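Local atomic coordinates of Alpha/beta hydrolase (PDB entry 3BDV), a protein that probably acts as a serine hydrolase of the alpha/beta-hydrolase fold and binds calcium ions in the crystal. Residues T12-Q17 against F183-I188; R60-I65 against A88-Q93; P75-G80 against G98-M103; V92-E97 against R118-P123; V105-P110 against T128-S133. All coordinates share one frame; numbering follows the deposited sequence.

The five contacts run through a single alpha/beta-hydrolase domain built on a parallel sheet. Interaction 1 joins helix 4-15 to the end of helix 174-185 and spans the other four along the chain. Interaction 2, its centre about 22 Å from that of interaction 1, packs helices 58-70 and 83-93. Between these layers, interaction 3 pairs strands 76-81 and 99-105, its centre about 11 Å from both; its segments alternate with those of interaction 2. Interaction 5 follows interaction 3, carrying the sheet on to strand 128-132. Interaction 4 shares Val92 and Gln93 with interaction 2. Together the contacts tie helices on both sides to one sheet.

Interaction 1. Residues T12-Q17 against F183-I188; sequences TEVSQQ and FSEILI. With EDO (1,2-ethanediol), chain G.
In this alpha/beta-hydrolase fold the first helix, 4-15, and the last, 174-185, meet near the two chain ends, on the face of the parallel sheet that carries Met20 and Ile77. Along the first segment, the first side chain to reach across is Val14. Its CG1 stands anti to the backbone N (chi1 165°) and presses on Ser184, 3.4 Å from OG. That hydroxyl is already engaged with Leu180 O one turn back in its own helix, so the valine methyl meets a polar atom whose needs are met locally. The other methyl, Val14 CG2, comes 3.6 Å from Ile188 CD1, the two side chains crossing obliquely, and lies 3.7 Å from Glu185 CG. Only the aliphatic part of Glu185 is used here; its carboxylate forms a salt bridge with Arg10. Ile188 is brought round to the first helix by a type I turn, Glu185 to Ile188. On this turn Ile186 O accepts from both hydroxyls of an ethanediol, probably from the crystallisation liquor, with EDO O1 3.1 Å from Ile186 O. The walk ends at Gln17, whose chain is extended beyond CG and crosses Ile188 at about a right angle. Gln17 NE2 is hydrogen-bonded to Asn190 O. Ile188 CG2 sits against this amide, 3.3 Å from Gln17 CD and a tight 3.1 Å from Gln17 NE2.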
# COMPACT_ATOMS: atom_id res chain seq x y z
N THR A 12 4.75 12.31 11.54
CA THR A 12 4.55 12.17 12.98
C THR A 12 3.21 12.81 13.43
O THR A 12 2.44 12.20 14.17
CB THR A 12 5.78 12.73 13.76
OG1 THR A 12 6.93 11.93 13.46
CG2 THR A 12 5.51 12.73 15.27
N GLU A 13 2.86 13.98 12.91
CA GLU A 13 1.53 14.56 13.16
C GLU A 13 0.37 13.75 12.61
O GLU A 13 -0.69 13.64 13.25
CB GLU A 13 1.42 15.97 12.59
CG GLU A 13 2.30 16.98 13.28
CD GLU A 13 1.94 17.14 14.75
OE1 GLU A 13 0.78 17.49 15.03
OE2 GLU A 13 2.82 16.89 15.61
N VAL A 14 0.52 13.23 11.40
CA VAL A 14 -0.54 12.38 10.82
C VAL A 14 -0.80 11.18 11.72
O VAL A 14 -1.93 10.80 11.94
CB VAL A 14 -0.16 11.92 9.40
CG1 VAL A 14 -1.03 10.75 8.90
CG2 VAL A 14 -0.20 13.13 8.41
N SER A 15 0.27 10.60 12.25
CA SER A 15 0.17 9.42 13.10
C SER A 15 -0.55 9.67 14.42
O SER A 15 -1.05 8.74 15.04
CB SER A 15 1.55 8.84 13.31
OG SER A 15 2.03 8.30 12.09
N GLN A 16 -0.66 10.91 14.85
CA GLN A 16 -1.48 11.22 16.03
C GLN A 16 -2.96 10.86 15.83
O GLN A 16 -3.69 10.73 16.81
CB GLN A 16 -1.42 12.70 16.40
CG GLN A 16 -0.05 13.34 16.42
CD GLN A 16 0.76 12.96 17.62
OE1 GLN A 16 0.92 11.78 17.95
NE2 GLN A 16 1.31 13.97 18.29
N GLN A 17 -3.40 10.76 14.57
CA GLN A 17 -4.81 10.54 14.27
C GLN A 17 -5.15 9.41 13.28
O GLN A 17 -6.29 8.99 13.22
CB GLN A 17 -5.41 11.82 13.72
CG GLN A 17 -5.48 12.97 14.74
CD GLN A 17 -6.32 14.11 14.19
OE1 GLN A 17 -7.49 13.93 13.87
NE2 GLN A 17 -5.73 15.29 14.07
N PHE A 183 -1.08 13.05 0.85
CA PHE A 183 -2.35 12.29 0.76
C PHE A 183 -3.01 12.12 2.10
O PHE A 183 -4.20 12.37 2.24
CB PHE A 183 -1.98 10.93 0.14
CG PHE A 183 -3.09 9.91 0.08
CD1 PHE A 183 -4.19 10.11 -0.74
CD2 PHE A 183 -2.98 8.72 0.77
CE1 PHE A 183 -5.16 9.11 -0.84
CE2 PHE A 183 -3.95 7.73 0.69
CZ PHE A 183 -5.02 7.91 -0.09
N SER A 184 -2.25 11.65 3.08
CA SER A 184 -2.79 11.41 4.38
C SER A 184 -3.23 12.65 5.11
O SER A 184 -4.22 12.60 5.80
CB SER A 184 -1.83 10.57 5.25
OG SER A 184 -0.61 11.27 5.52
N GLU A 185 -2.54 13.78 4.95
CA GLU A 185 -2.99 14.98 5.69
C GLU A 185 -4.43 15.34 5.39
O GLU A 185 -5.16 15.75 6.30
CB GLU A 185 -2.07 16.16 5.42
CG GLU A 185 -0.74 16.00 6.08
CD GLU A 185 0.25 17.06 5.70
OE1 GLU A 185 0.01 17.72 4.69
OE2 GLU A 185 1.27 17.21 6.41
N ILE A 186 -4.87 15.14 4.15
CA ILE A 186 -6.26 15.47 3.77
C ILE A 186 -7.23 14.44 4.32
O ILE A 186 -8.41 14.65 4.27
CB ILE A 186 -6.46 15.71 2.25
CG1 ILE A 186 -6.03 14.54 1.40
CG2 ILE A 186 -5.66 16.95 1.80
CD1 ILE A 186 -6.55 14.60 -0.02
N LEU A 187 -6.73 13.35 4.87
CA LEU A 187 -7.61 12.38 5.50
C LEU A 187 -7.68 12.50 7.01
O LEU A 187 -8.41 11.74 7.67
CB LEU A 187 -7.13 10.97 5.12
CG LEU A 187 -7.01 10.65 3.62
CD1 LEU A 187 -6.40 9.28 3.39
CD2 LEU A 187 -8.38 10.85 2.91
N ILE A 188 -6.90 13.40 7.59
CA ILE A 188 -6.89 13.55 9.06
C ILE A 188 -8.24 14.13 9.49
O ILE A 188 -8.71 15.06 8.88
CB ILE A 188 -5.75 14.48 9.49
CG1 ILE A 188 -4.42 13.76 9.32
CG2 ILE A 188 -5.87 14.87 10.97
CD1 ILE A 188 -3.23 14.69 9.49
C1 EDO G . -11.07 13.79 2.54
O1 EDO G . -11.39 13.83 3.95
C2 EDO G . -11.40 15.12 1.85
O2 EDO G . -10.65 16.16 2.50

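Interaction 2. Residues R60-I65 against A88-Q93; sequences RWVLAI and ACHVVQ
Two helices that cover the same face of the central sheet, 58-70 and 83-93, cross here through a small apolar patch. The axes of the two short segments come within 9.7 Å of each other at a crossing angle of -69°, a steep crossing, so the contact stays small. Val91 takes the middle of the patch. Its CG2, anti to the carbonyl carbon, is approached by both methyls of Val62, lying 4.0 Å from Val62 CG1 and equally far from Val62 CG2; the two valines slide past one another in opposite directions. One turn further along, Ile65 CG1 also stands anti to the carbonyl carbon, and its tip, CD1, reaches to 4.1 Å from Val91 CG2 while resting near the backbone N of Ala88. The pair belongs to the helical layer on one side of the alpha/beta-hydrolase sheet: Ala88 and Val91 also touch strand 99-105 beneath, and Ala88 lies close to what looks like a nucleophile elbow. At the other end of the patch Val62 meets His90 at about a right angle. His90 CG stands anti to its backbone N (chi1 177°), which lets His90 CD2 meet Val62 CG2 at 3.5 Å, and His90 ND1 is hydrogen-bonded to Arg118 O. Trp61, next to Val62, turns instead to Phe83, and the two rings stack edge-to-face.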
# COMPACT_ATOMS: atom_id res chain seq x y z
N ARG A 60 -5.98 -15.67 2.96
CA ARG A 60 -5.05 -15.54 4.09
C ARG A 60 -4.60 -14.12 4.29
O ARG A 60 -4.50 -13.65 5.41
CB ARG A 60 -3.84 -16.45 3.91
CG ARG A 60 -4.20 -17.89 4.27
CD ARG A 60 -3.00 -18.73 4.55
NE ARG A 60 -2.24 -19.01 3.34
CZ ARG A 60 -2.03 -20.22 2.83
NH1 ARG A 60 -2.51 -21.31 3.41
NH2 ARG A 60 -1.31 -20.34 1.73
N TRP A 61 -4.28 -13.43 3.21
CA TRP A 61 -3.92 -12.01 3.30
C TRP A 61 -5.08 -11.20 3.88
O TRP A 61 -4.86 -10.35 4.73
CB TRP A 61 -3.54 -11.44 1.94
CG TRP A 61 -2.08 -11.30 1.68
CD1 TRP A 61 -1.35 -10.15 1.67
CD2 TRP A 61 -1.15 -12.36 1.41
NE1 TRP A 61 -0.03 -10.43 1.40
CE2 TRP A 61 0.11 -11.78 1.21
CE3 TRP A 61 -1.29 -13.75 1.27
CZ2 TRP A 61 1.26 -12.54 0.91
CZ3 TRP A 61 -0.17 -14.50 0.99
CH2 TRP A 61 1.10 -13.90 0.80
N VAL A 62 -6.30 -11.48 3.42
CA VAL A 62 -7.49 -10.77 3.88
C VAL A 62 -7.73 -11.01 5.38
O VAL A 62 -8.03 -10.11 6.16
CB VAL A 62 -8.74 -11.24 3.11
CG1 VAL A 62 -10.05 -10.86 3.89
CG2 VAL A 62 -8.72 -10.74 1.66
N LEU A 63 -7.59 -12.26 5.79
CA LEU A 63 -7.70 -12.61 7.19
C LEU A 63 -6.61 -11.86 8.00
O LEU A 63 -6.90 -11.32 9.07
CB LEU A 63 -7.61 -14.14 7.28
CG LEU A 63 -7.97 -14.90 8.54
CD1 LEU A 63 -9.12 -14.24 9.26
CD2 LEU A 63 -8.31 -16.30 8.13
N ALA A 64 -5.37 -11.77 7.49
CA ALA A 64 -4.32 -11.03 8.19
C ALA A 64 -4.61 -9.53 8.34
O ALA A 64 -4.33 -8.94 9.38
CB ALA A 64 -2.95 -11.24 7.54
N ILE A 65 -5.16 -8.92 7.28
CA ILE A 65 -5.49 -7.51 7.33
C ILE A 65 -6.64 -7.30 8.32
O ILE A 65 -6.60 -6.39 9.15
CB ILE A 65 -5.88 -6.92 5.92
CG1 ILE A 65 -4.70 -6.98 4.94
CG2 ILE A 65 -6.39 -5.46 6.09
CD1 ILE A 65 -5.13 -6.78 3.44
N ALA A 88 -5.38 -5.34 -0.23
CA ALA A 88 -5.87 -4.08 0.32
C ALA A 88 -7.10 -3.69 -0.50
O ALA A 88 -8.14 -3.33 0.06
CB ALA A 88 -4.81 -2.96 0.27
N CYS A 89 -6.99 -3.80 -1.82
CA CYS A 89 -8.09 -3.47 -2.71
C CYS A 89 -9.30 -4.36 -2.41
O CYS A 89 -10.40 -3.87 -2.29
CB CYS A 89 -7.62 -3.62 -4.14
SG CYS A 89 -8.87 -3.41 -5.36
N HIS A 90 -9.08 -5.66 -2.28
CA HIS A 90 -10.16 -6.58 -2.12
C HIS A 90 -10.89 -6.31 -0.79
O HIS A 90 -12.11 -6.30 -0.71
CB HIS A 90 -9.62 -8.01 -2.20
CG HIS A 90 -10.65 -9.07 -1.96
ND1 HIS A 90 -11.43 -9.60 -2.98
CD2 HIS A 90 -11.02 -9.72 -0.83
CE1 HIS A 90 -12.21 -10.53 -2.48
NE2 HIS A 90 -11.99 -10.62 -1.18
N VAL A 91 -10.13 -6.06 0.26
CA VAL A 91 -10.76 -5.82 1.57
C VAL A 91 -11.66 -4.59 1.55
O VAL A 91 -12.77 -4.64 2.05
CB VAL A 91 -9.71 -5.69 2.68
CG1 VAL A 91 -10.28 -5.01 3.91
CG2 VAL A 91 -9.18 -7.05 3.01
N VAL A 92 -11.21 -3.52 0.92
CA VAL A 92 -12.03 -2.31 0.75
C VAL A 92 -13.27 -2.61 -0.09
O VAL A 92 -14.41 -2.24 0.29
CB VAL A 92 -11.21 -1.15 0.11
CG1 VAL A 92 -12.14 0.02 -0.24
CG2 VAL A 92 -10.12 -0.68 1.08
N GLN A 93 -13.08 -3.37 -1.17
CA GLN A 93 -14.19 -3.72 -2.06
C GLN A 93 -15.24 -4.61 -1.41
O GLN A 93 -16.41 -4.57 -1.78
CB GLN A 93 -13.67 -4.37 -3.36
CG GLN A 93 -12.96 -3.36 -4.29
CD GLN A 93 -12.54 -3.93 -5.61
OE1 GLN A 93 -12.24 -5.14 -5.72
NE2 GLN A 93 -12.47 -3.06 -6.65

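Interaction 3. Residues P75-G80 against G98-M103; sequences PVILIG and GIAGVM
Strands 76-81 and 99-105, joined by helix 83-93 in a beta-alpha-beta crossover, run parallel in the middle of the alpha/beta-hydrolase sheet. Met103, a selenomethionine here, and Leu78 bury the most surface, and they are also bonded to each other: Met103 N donates to Leu78 O at 2.9 Å, almost perfectly straight (176°). Met103 O then takes Gly80 N, also at 2.9 Å, nearly along its C=O axis, which fixes the strand just where it enters the probable nucleophile elbow that begins at Gly80. Met103 CG lies anti to the backbone N and the chain stays extended, on the face with Ile77 and Ile79 that helix 174-185 covers. Leu78 points to the other face, where it touches Ala88 of helix 83-93. There Leu78 CB lies 3.8 Å from Val102 CG1, the two side chains side by side and pointing the same way, while the Leu78 and Ile99 side chains cross at about a right angle, Leu78 CD1 3.9 Å from Ile99 CD1. Val76, third in buried area, marks a change of register. It pairs with Ile99, yet its neighbour Ile77 pairs with Gly101, so Ala100 is the extra residue of a beta bulge. Ala100 N still donates to Val76 O at 2.8 Å, and Ala100 CB lies 4.0 Å from Pro75 CB.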
# COMPACT_ATOMS: atom_id res chain seq x y z
N PRO A 75 -8.69 5.38 12.40
CA PRO A 75 -8.83 5.02 11.00
C PRO A 75 -7.46 4.69 10.42
O PRO A 75 -6.46 5.32 10.79
CB PRO A 75 -9.38 6.27 10.37
CG PRO A 75 -9.96 7.04 11.49
CD PRO A 75 -9.06 6.78 12.63
N VAL A 76 -7.44 3.74 9.47
CA VAL A 76 -6.22 3.17 8.96
C VAL A 76 -5.99 3.60 7.51
O VAL A 76 -6.94 3.78 6.75
CB VAL A 76 -6.26 1.64 9.05
CG1 VAL A 76 -5.27 1.01 8.13
CG2 VAL A 76 -6.02 1.20 10.48
N ILE A 77 -4.73 3.77 7.15
CA ILE A 77 -4.34 3.78 5.74
C ILE A 77 -3.60 2.50 5.44
O ILE A 77 -2.59 2.22 6.08
CB ILE A 77 -3.44 4.99 5.39
CG1 ILE A 77 -4.22 6.30 5.60
CG2 ILE A 77 -2.96 4.88 3.95
CD1 ILE A 77 -3.42 7.59 5.47
N LEU A 78 -4.15 1.69 4.53
CA LEU A 78 -3.46 0.43 4.12
C LEU A 78 -2.39 0.77 3.10
O LEU A 78 -2.67 1.44 2.12
CB LEU A 78 -4.45 -0.54 3.50
CG LEU A 78 -5.53 -1.09 4.44
CD1 LEU A 78 -6.44 -2.03 3.66
CD2 LEU A 78 -4.92 -1.76 5.68
N ILE A 79 -1.16 0.33 3.33
CA ILE A 79 -0.04 0.68 2.39
C ILE A 79 0.44 -0.69 1.87
O ILE A 79 1.14 -1.47 2.55
CB ILE A 79 1.08 1.46 3.08
CG1 ILE A 79 0.60 2.78 3.69
CG2 ILE A 79 2.26 1.68 2.10
CD1 ILE A 79 1.62 3.49 4.58
N GLY A 80 -0.01 -1.01 0.66
CA GLY A 80 0.22 -2.31 0.08
C GLY A 80 1.29 -2.38 -1.01
O GLY A 80 1.45 -1.45 -1.76
N GLY A 98 -13.46 1.22 8.73
CA GLY A 98 -12.35 1.77 9.49
C GLY A 98 -11.13 2.06 8.65
O GLY A 98 -10.02 2.14 9.19
N ILE A 99 -11.33 2.16 7.34
CA ILE A 99 -10.27 2.55 6.41
C ILE A 99 -10.41 3.97 5.80
O ILE A 99 -11.33 4.23 5.04
CB ILE A 99 -10.09 1.45 5.28
CG1 ILE A 99 -9.82 0.08 5.94
CG2 ILE A 99 -9.00 1.86 4.28
CD1 ILE A 99 -10.04 -1.20 5.03
N ALA A 100 -9.42 4.82 6.07
CA ALA A 100 -9.42 6.23 5.63
C ALA A 100 -8.97 6.33 4.18
O ALA A 100 -9.47 7.19 3.44
CB ALA A 100 -8.48 7.07 6.51
N GLY A 101 -8.04 5.46 3.78
CA GLY A 101 -7.43 5.52 2.44
C GLY A 101 -6.56 4.32 2.20
O GLY A 101 -6.25 3.55 3.13
N VAL A 102 -6.20 4.11 0.94
CA VAL A 102 -5.28 3.03 0.62
C VAL A 102 -4.26 3.53 -0.39
O VAL A 102 -4.53 4.36 -1.25
CB VAL A 102 -5.98 1.72 0.11
CG1 VAL A 102 -6.93 1.14 1.16
CG2 VAL A 102 -6.68 1.96 -1.20
N MSE A 103 -3.04 3.07 -0.20
CA MSE A 103 -1.89 3.39 -1.06
C MSE A 103 -1.44 2.07 -1.65
O MSE A 103 -1.06 1.16 -0.89
CB MSE A 103 -0.75 4.04 -0.25
CG MSE A 103 0.47 4.22 -1.01
SE MSE A 103 1.59 5.54 -0.08
CE MSE A 103 3.25 5.21 -0.91

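Interaction 4. Residues V92-E97 against R118-P123; sequences VQQGQE and RIQASP
The C-terminal end of helix 83-93 is tied to the long loop between strands 99-105 and 128-132 by one glutamine side chain. Gln93, extended beyond CG, lays its amide alongside the backbone of Gln120 and grips it with both ends. Gln120 N donates to a lone pair of Gln93 OE1 at 3.0 Å, while Gln93 NE2 donates to Gln120 O at 2.8 Å in a straight bond (171°). The second bond leaves in the plane of the Gln93 amide but meets the acceptor carbonyl from above, 41° out of its plane. Just beyond, the helix closes in a Schellman motif, with Gly95 taking positive phi (98°). The loop bends in turn, making an inverse gamma turn centred on Ala121, which also brings Ser122 O within 3.3 Å of Gln93 NE2, a weak bond. Trp151 NE1 from helix 141-151 is a second strong donor to Gln120 O, and Ser122 N adds a weak third bond across the gamma turn. A water lies 2.6 Å from Gln93 OE1 and 2.8 Å from Arg118 O, bridging the two sides. The Arg118 guanidinium forms a salt bridge with Asp59.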
# COMPACT_ATOMS: atom_id res chain seq x y z
N VAL A 92 -11.21 -3.52 0.92
CA VAL A 92 -12.03 -2.31 0.75
C VAL A 92 -13.27 -2.61 -0.09
O VAL A 92 -14.41 -2.24 0.29
CB VAL A 92 -11.21 -1.15 0.11
CG1 VAL A 92 -12.14 0.02 -0.24
CG2 VAL A 92 -10.12 -0.68 1.08
N GLN A 93 -13.08 -3.37 -1.17
CA GLN A 93 -14.19 -3.72 -2.06
C GLN A 93 -15.24 -4.61 -1.41
O GLN A 93 -16.41 -4.57 -1.78
CB GLN A 93 -13.67 -4.37 -3.36
CG GLN A 93 -12.96 -3.36 -4.29
CD GLN A 93 -12.54 -3.93 -5.61
OE1 GLN A 93 -12.24 -5.14 -5.72
NE2 GLN A 93 -12.47 -3.06 -6.65
N GLN A 94 -14.84 -5.40 -0.42
CA GLN A 94 -15.77 -6.28 0.26
C GLN A 94 -16.45 -5.56 1.40
O GLN A 94 -17.30 -6.14 2.07
CB GLN A 94 -15.05 -7.54 0.74
CG GLN A 94 -14.43 -8.34 -0.39
CD GLN A 94 -15.42 -8.67 -1.47
OE1 GLN A 94 -15.17 -8.46 -2.67
NE2 GLN A 94 -16.55 -9.16 -1.07
N GLY A 95 -16.11 -4.28 1.62
CA GLY A 95 -16.89 -3.41 2.54
C GLY A 95 -16.38 -3.22 3.96
O GLY A 95 -17.11 -2.72 4.83
N GLN A 96 -15.14 -3.62 4.21
CA GLN A 96 -14.44 -3.41 5.49
C GLN A 96 -14.48 -1.96 5.98
O GLN A 96 -14.10 -1.03 5.26
CB GLN A 96 -12.96 -3.77 5.28
CG GLN A 96 -12.13 -3.65 6.53
CD GLN A 96 -12.59 -4.63 7.57
OE1 GLN A 96 -12.89 -4.25 8.70
NE2 GLN A 96 -12.69 -5.89 7.19
N GLU A 97 -14.91 -1.77 7.23
CA GLU A 97 -14.97 -0.46 7.87
C GLU A 97 -13.63 -0.07 8.46
O GLU A 97 -12.76 -0.93 8.66
CB GLU A 97 -16.02 -0.46 9.00
CG GLU A 97 -17.48 -0.48 8.55
CD GLU A 97 -18.27 0.71 9.11
OE1 GLU A 97 -18.59 0.72 10.32
OE2 GLU A 97 -18.57 1.63 8.33
N ARG A 118 -11.62 -12.18 -8.41
CA ARG A 118 -11.88 -11.60 -7.11
C ARG A 118 -11.56 -10.14 -6.97
O ARG A 118 -11.93 -9.51 -5.99
CB ARG A 118 -11.14 -12.43 -6.09
CG ARG A 118 -11.76 -13.84 -6.16
CD ARG A 118 -11.40 -14.70 -5.10
NE ARG A 118 -11.98 -14.28 -3.84
CZ ARG A 118 -11.58 -14.75 -2.68
NH1 ARG A 118 -10.58 -15.62 -2.64
NH2 ARG A 118 -12.13 -14.34 -1.57
N ILE A 119 -10.88 -9.56 -7.94
CA ILE A 119 -10.59 -8.16 -7.86
C ILE A 119 -11.47 -7.46 -8.88
O ILE A 119 -11.40 -7.78 -10.08
CB ILE A 119 -9.09 -7.92 -8.20
CG1 ILE A 119 -8.19 -8.66 -7.18
CG2 ILE A 119 -8.80 -6.40 -8.32
CD1 ILE A 119 -8.40 -8.25 -5.71
N GLN A 120 -12.31 -6.52 -8.42
CA GLN A 120 -13.27 -5.86 -9.30
C GLN A 120 -12.67 -4.60 -9.92
O GLN A 120 -11.87 -3.89 -9.29
CB GLN A 120 -14.52 -5.48 -8.53
CG GLN A 120 -15.15 -6.63 -7.75
CD GLN A 120 -16.27 -6.15 -6.84
OE1 GLN A 120 -17.06 -5.28 -7.22
NE2 GLN A 120 -16.35 -6.73 -5.64
N ALA A 121 -13.06 -4.34 -11.18
CA ALA A 121 -12.72 -3.14 -11.90
C ALA A 121 -13.84 -2.13 -11.64
O ALA A 121 -14.66 -1.82 -12.48
CB ALA A 121 -12.58 -3.43 -13.34
N SER A 122 -13.85 -1.65 -10.41
CA SER A 122 -14.85 -0.71 -9.94
C SER A 122 -14.28 0.16 -8.82
O SER A 122 -13.29 -0.22 -8.15
CB SER A 122 -16.13 -1.45 -9.53
OG SER A 122 -15.87 -2.49 -8.62
N PRO A 123 -14.87 1.33 -8.62
CA PRO A 123 -14.33 2.28 -7.68
C PRO A 123 -14.19 1.78 -6.28
O PRO A 123 -15.10 1.12 -5.75
CB PRO A 123 -15.31 3.44 -7.73
CG PRO A 123 -15.94 3.33 -9.02
CD PRO A 123 -16.07 1.87 -9.27
O HOH W 1 -13.14 -7.38 -4.69

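Interaction 5. Residues V105-P110 against T128-S133; sequences VAPAEP and TLTFAS
The last parallel bridge as strand 99-105 ends beside strand 128-132 sets Val105 opposite Phe131, after which Ala106 takes left-handed backbone angles (phi 52°, psi 54°) and turns the chain away. Between residues 105-110 and 128-133 one hydrogen bond forms: Ala106 N donates to Phe131 O at 2.8 Å, in the plane of the carbonyl. On the shared face, Val105 CG2, anti to its carbonyl carbon, comes obliquely to the Phe131 ring, 4.0 Å from Phe131 CD1. That ring stacks edge-to-face with Trp173 and also touches Met103. Pro107, just past the turn, leans back over the strand. Its CD lies 3.7 Å from Phe131 O, so the same carbonyl that takes the Ala106 N-H is also covered by the proline ring, and its CG rests 3.9 Å from Thr130 CG2. Thr130 can offer this methyl because CG2 stands anti to the backbone N, leaving OG1 for a hydrogen bond with Ser153 OG. All five touching residues are buried. The chain thus leaves the sheet at the C-terminal end of strand 99-105, the end where alpha/beta hydrolases carry their active-site loops, here near the probable nucleophile elbow.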
# COMPACT_ATOMS: atom_id res chain seq x y z
N VAL A 105 1.05 0.23 -4.09
CA VAL A 105 2.35 0.43 -4.69
C VAL A 105 2.69 -0.80 -5.52
O VAL A 105 2.79 -1.90 -4.97
CB VAL A 105 3.44 0.62 -3.62
CG1 VAL A 105 4.86 0.79 -4.33
CG2 VAL A 105 3.09 1.81 -2.69
N ALA A 106 2.82 -0.61 -6.82
CA ALA A 106 3.08 -1.75 -7.75
C ALA A 106 2.04 -2.86 -7.54
O ALA A 106 2.38 -4.03 -7.34
CB ALA A 106 4.53 -2.29 -7.61
N PRO A 107 0.75 -2.51 -7.63
CA PRO A 107 -0.25 -3.56 -7.57
C PRO A 107 0.01 -4.54 -8.71
O PRO A 107 0.38 -4.12 -9.81
CB PRO A 107 -1.56 -2.82 -7.78
CG PRO A 107 -1.23 -1.72 -8.53
CD PRO A 107 0.13 -1.25 -8.05
N ALA A 108 -0.15 -5.83 -8.44
CA ALA A 108 0.03 -6.81 -9.49
C ALA A 108 -1.26 -6.92 -10.34
O ALA A 108 -2.34 -6.75 -9.83
CB ALA A 108 0.42 -8.16 -8.86
N GLU A 109 -1.10 -7.29 -11.61
CA GLU A 109 -2.22 -7.70 -12.44
C GLU A 109 -2.86 -8.92 -11.78
O GLU A 109 -2.19 -9.92 -11.51
CB GLU A 109 -1.69 -8.02 -13.86
CG GLU A 109 -2.73 -8.39 -14.86
CD GLU A 109 -3.60 -7.21 -15.27
OE1 GLU A 109 -3.07 -6.27 -15.89
OE2 GLU A 109 -4.81 -7.25 -14.99
N PRO A 110 -4.17 -8.84 -11.48
CA PRO A 110 -4.78 -10.00 -10.80
C PRO A 110 -4.60 -11.40 -11.43
O PRO A 110 -4.43 -12.41 -10.72
CB PRO A 110 -6.24 -9.58 -10.74
CG PRO A 110 -6.19 -8.12 -10.63
CD PRO A 110 -5.10 -7.70 -11.53
N THR A 128 -7.79 6.65 -2.78
CA THR A 128 -6.75 5.72 -3.22
C THR A 128 -5.64 6.41 -4.05
O THR A 128 -5.90 7.23 -4.93
CB THR A 128 -7.41 4.58 -4.02
OG1 THR A 128 -8.46 3.97 -3.22
CG2 THR A 128 -6.46 3.51 -4.47
N LEU A 129 -4.41 6.03 -3.77
CA LEU A 129 -3.25 6.44 -4.51
C LEU A 129 -2.54 5.17 -5.03
O LEU A 129 -2.26 4.27 -4.24
CB LEU A 129 -2.35 7.19 -3.57
CG LEU A 129 -1.26 8.11 -4.01
CD1 LEU A 129 -1.86 9.27 -4.79
CD2 LEU A 129 -0.55 8.54 -2.68
N THR A 130 -2.19 5.14 -6.32
CA THR A 130 -1.54 3.99 -6.95
C THR A 130 -0.21 4.42 -7.57
O THR A 130 -0.19 5.41 -8.30
CB THR A 130 -2.43 3.34 -8.02
OG1 THR A 130 -3.62 2.85 -7.39
CG2 THR A 130 -1.71 2.13 -8.73
N PHE A 131 0.85 3.69 -7.30
CA PHE A 131 2.17 3.99 -7.86
C PHE A 131 2.49 2.86 -8.83
O PHE A 131 2.38 1.67 -8.47
CB PHE A 131 3.24 4.01 -6.78
CG PHE A 131 3.06 5.13 -5.80
CD1 PHE A 131 2.13 5.06 -4.80
CD2 PHE A 131 3.86 6.25 -5.86
CE1 PHE A 131 1.95 6.12 -3.92
CE2 PHE A 131 3.68 7.29 -4.97
CZ PHE A 131 2.73 7.24 -4.02
N ALA A 132 2.85 3.22 -10.06
CA ALA A 132 3.05 2.25 -11.14
C ALA A 132 4.39 2.48 -11.81
O ALA A 132 4.76 3.59 -12.08
CB ALA A 132 1.92 2.34 -12.15
N SER A 133 5.11 1.39 -12.08
CA SER A 133 6.40 1.41 -12.79
C SER A 133 6.21 1.02 -14.28
O SER A 133 5.23 0.33 -14.65
CB SER A 133 7.34 0.43 -12.08
OG SER A 133 8.48 0.14 -12.84